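Local coordinates for peptidase, C14 family (Geobacter sulfurreducens PCA, PDB 3BIJ), which is of unknown function but belongs to the C14 (caspase-like) peptidase family and is therefore probably a cysteine-type endopeptidase, at residues A[115-120]-A[191-196]. Numbering follows the deposited sequence.
Sequences LYALLG and KKVDLA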
# COMPACT_ATOMS: atom_id res chain seq x y z
N LEU A 115 -18.65 31.02 -19.97
CA LEU A 115 -17.96 31.77 -18.93
C LEU A 115 -16.89 32.65 -19.56
O LEU A 115 -16.77 33.83 -19.25
CB LEU A 115 -17.31 30.82 -17.93
CG LEU A 115 -16.44 31.46 -16.86
CD1 LEU A 115 -17.27 32.40 -16.00
CD2 LEU A 115 -15.78 30.38 -16.02
N TYR A 116 -16.09 32.05 -20.44
CA TYR A 116 -15.04 32.79 -21.11
C TYR A 116 -15.63 33.99 -21.83
O TYR A 116 -15.08 35.08 -21.75
CB TYR A 116 -14.30 31.88 -22.10
CG TYR A 116 -13.46 30.82 -21.43
CD1 TYR A 116 -13.01 29.70 -22.14
CD2 TYR A 116 -13.11 30.93 -20.08
CE1 TYR A 116 -12.25 28.71 -21.53
CE2 TYR A 116 -12.35 29.95 -19.46
CZ TYR A 116 -11.92 28.84 -20.18
OH TYR A 116 -11.18 27.87 -19.54
N ALA A 117 -16.75 33.80 -22.51
CA ALA A 117 -17.38 34.90 -23.24
C ALA A 117 -17.83 36.00 -22.28
O ALA A 117 -17.68 37.19 -22.56
CB ALA A 117 -18.57 34.41 -24.06
N LEU A 118 -18.39 35.58 -21.15
CA LEU A 118 -18.86 36.53 -20.15
C LEU A 118 -17.68 37.37 -19.65
O LEU A 118 -17.78 38.60 -19.50
CB LEU A 118 -19.51 35.79 -18.98
CG LEU A 118 -21.05 35.75 -18.92
CD1 LEU A 118 -21.63 35.54 -20.29
CD2 LEU A 118 -21.48 34.64 -17.98
N LEU A 119 -16.54 36.73 -19.42
CA LEU A 119 -15.36 37.45 -18.96
C LEU A 119 -14.87 38.43 -20.02
O LEU A 119 -14.21 39.43 -19.70
CB LEU A 119 -14.24 36.47 -18.61
CG LEU A 119 -14.54 35.52 -17.45
CD1 LEU A 119 -13.34 34.63 -17.22
CD2 LEU A 119 -14.85 36.30 -16.19
N GLY A 120 -15.20 38.15 -21.28
CA GLY A 120 -14.78 39.00 -22.38
C GLY A 120 -15.62 40.25 -22.51
O GLY A 120 -15.33 41.13 -23.32
N LYS A 191 -20.33 30.45 -29.52
CA LYS A 191 -19.12 30.40 -30.34
C LYS A 191 -17.93 30.45 -29.39
O LYS A 191 -17.96 31.16 -28.38
CB LYS A 191 -19.07 31.59 -31.32
CG LYS A 191 -18.48 31.28 -32.71
CD LYS A 191 -19.39 30.37 -33.54
CE LYS A 191 -18.90 30.22 -34.99
NZ LYS A 191 -17.58 29.54 -35.11
N LYS A 192 -16.88 29.70 -29.72
CA LYS A 192 -15.68 29.64 -28.90
C LYS A 192 -14.98 30.99 -28.86
O LYS A 192 -15.16 31.83 -29.74
CB LYS A 192 -14.73 28.57 -29.45
CG LYS A 192 -15.22 27.11 -29.36
CD LYS A 192 -16.13 26.68 -30.53
CE LYS A 192 -17.62 26.71 -30.16
NZ LYS A 192 -18.01 25.78 -29.06
N VAL A 193 -14.16 31.20 -27.83
CA VAL A 193 -13.43 32.45 -27.67
C VAL A 193 -12.08 32.22 -27.01
O VAL A 193 -11.91 31.29 -26.22
CB VAL A 193 -14.23 33.45 -26.83
CG1 VAL A 193 -15.24 34.17 -27.71
CG2 VAL A 193 -14.94 32.72 -25.70
N ASP A 194 -11.12 33.07 -27.34
CA ASP A 194 -9.76 32.97 -26.81
C ASP A 194 -9.53 33.94 -25.64
O ASP A 194 -9.53 35.16 -25.82
CB ASP A 194 -8.77 33.27 -27.95
CG ASP A 194 -7.37 32.74 -27.66
OD1 ASP A 194 -7.23 31.52 -27.41
OD2 ASP A 194 -6.40 33.54 -27.71
N LEU A 195 -9.32 33.39 -24.44
CA LEU A 195 -9.09 34.21 -23.26
C LEU A 195 -7.91 35.17 -23.40
O LEU A 195 -7.79 36.13 -22.63
CB LEU A 195 -8.88 33.34 -22.02
CG LEU A 195 -10.11 33.04 -21.16
CD1 LEU A 195 -9.67 32.19 -19.97
CD2 LEU A 195 -10.75 34.34 -20.66
N ALA A 196 -7.04 34.92 -24.37
CA ALA A 196 -5.89 35.80 -24.58
C ALA A 196 -6.22 36.96 -25.50
O ALA A 196 -5.34 37.67 -25.97
CB ALA A 196 -4.72 35.00 -25.16
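Leu195 lies over one face of the Tyr116 ring. Leu195 CG sits 3.8 Å above the ring plane, offset toward the rim. Leu195 CD1 makes a CH-pi contact, 3.9 Å from the ring centroid and 28° off the ring normal. The ring atom nearest to Leu195 CD1 is Tyr116 CE2, at 3.5 Å. The two side chains cross at about a right angle. Tyr116 CG is anti to the carbonyl carbon and beside the backbone N (chi1 -70°). Tyr116 CB already points toward the 191-196 loop, and from there the ring meets Leu195. At the base of the same side chain, CG2 of Val193 meets Tyr116 CB at 3.8 Å. This methyl also touches the backbone N of Ala117 and, more loosely, its CB. Farther along the helix, Leu119 CD1 comes within 4.3 Å of Leu195 CD2. An alanine in place of Tyr116 would keep the touch on Val193 but would probably open a gap beside Leu195, leaving Leu195 CD1 without the aromatic face. The contact joins helix 112-119 of the caspase-like domain to the loop between helix 180-189 and strand 201-206. On another side of the helix, Leu115 and Leu118 pack on helix 57-70. No hydrogen bond links segments 115-120 and 191-196. Their mutual hold is therefore apolar, and it rests mainly on the Tyr116 ring, one methyl of Val193 (CG2) and the branched end of Leu195.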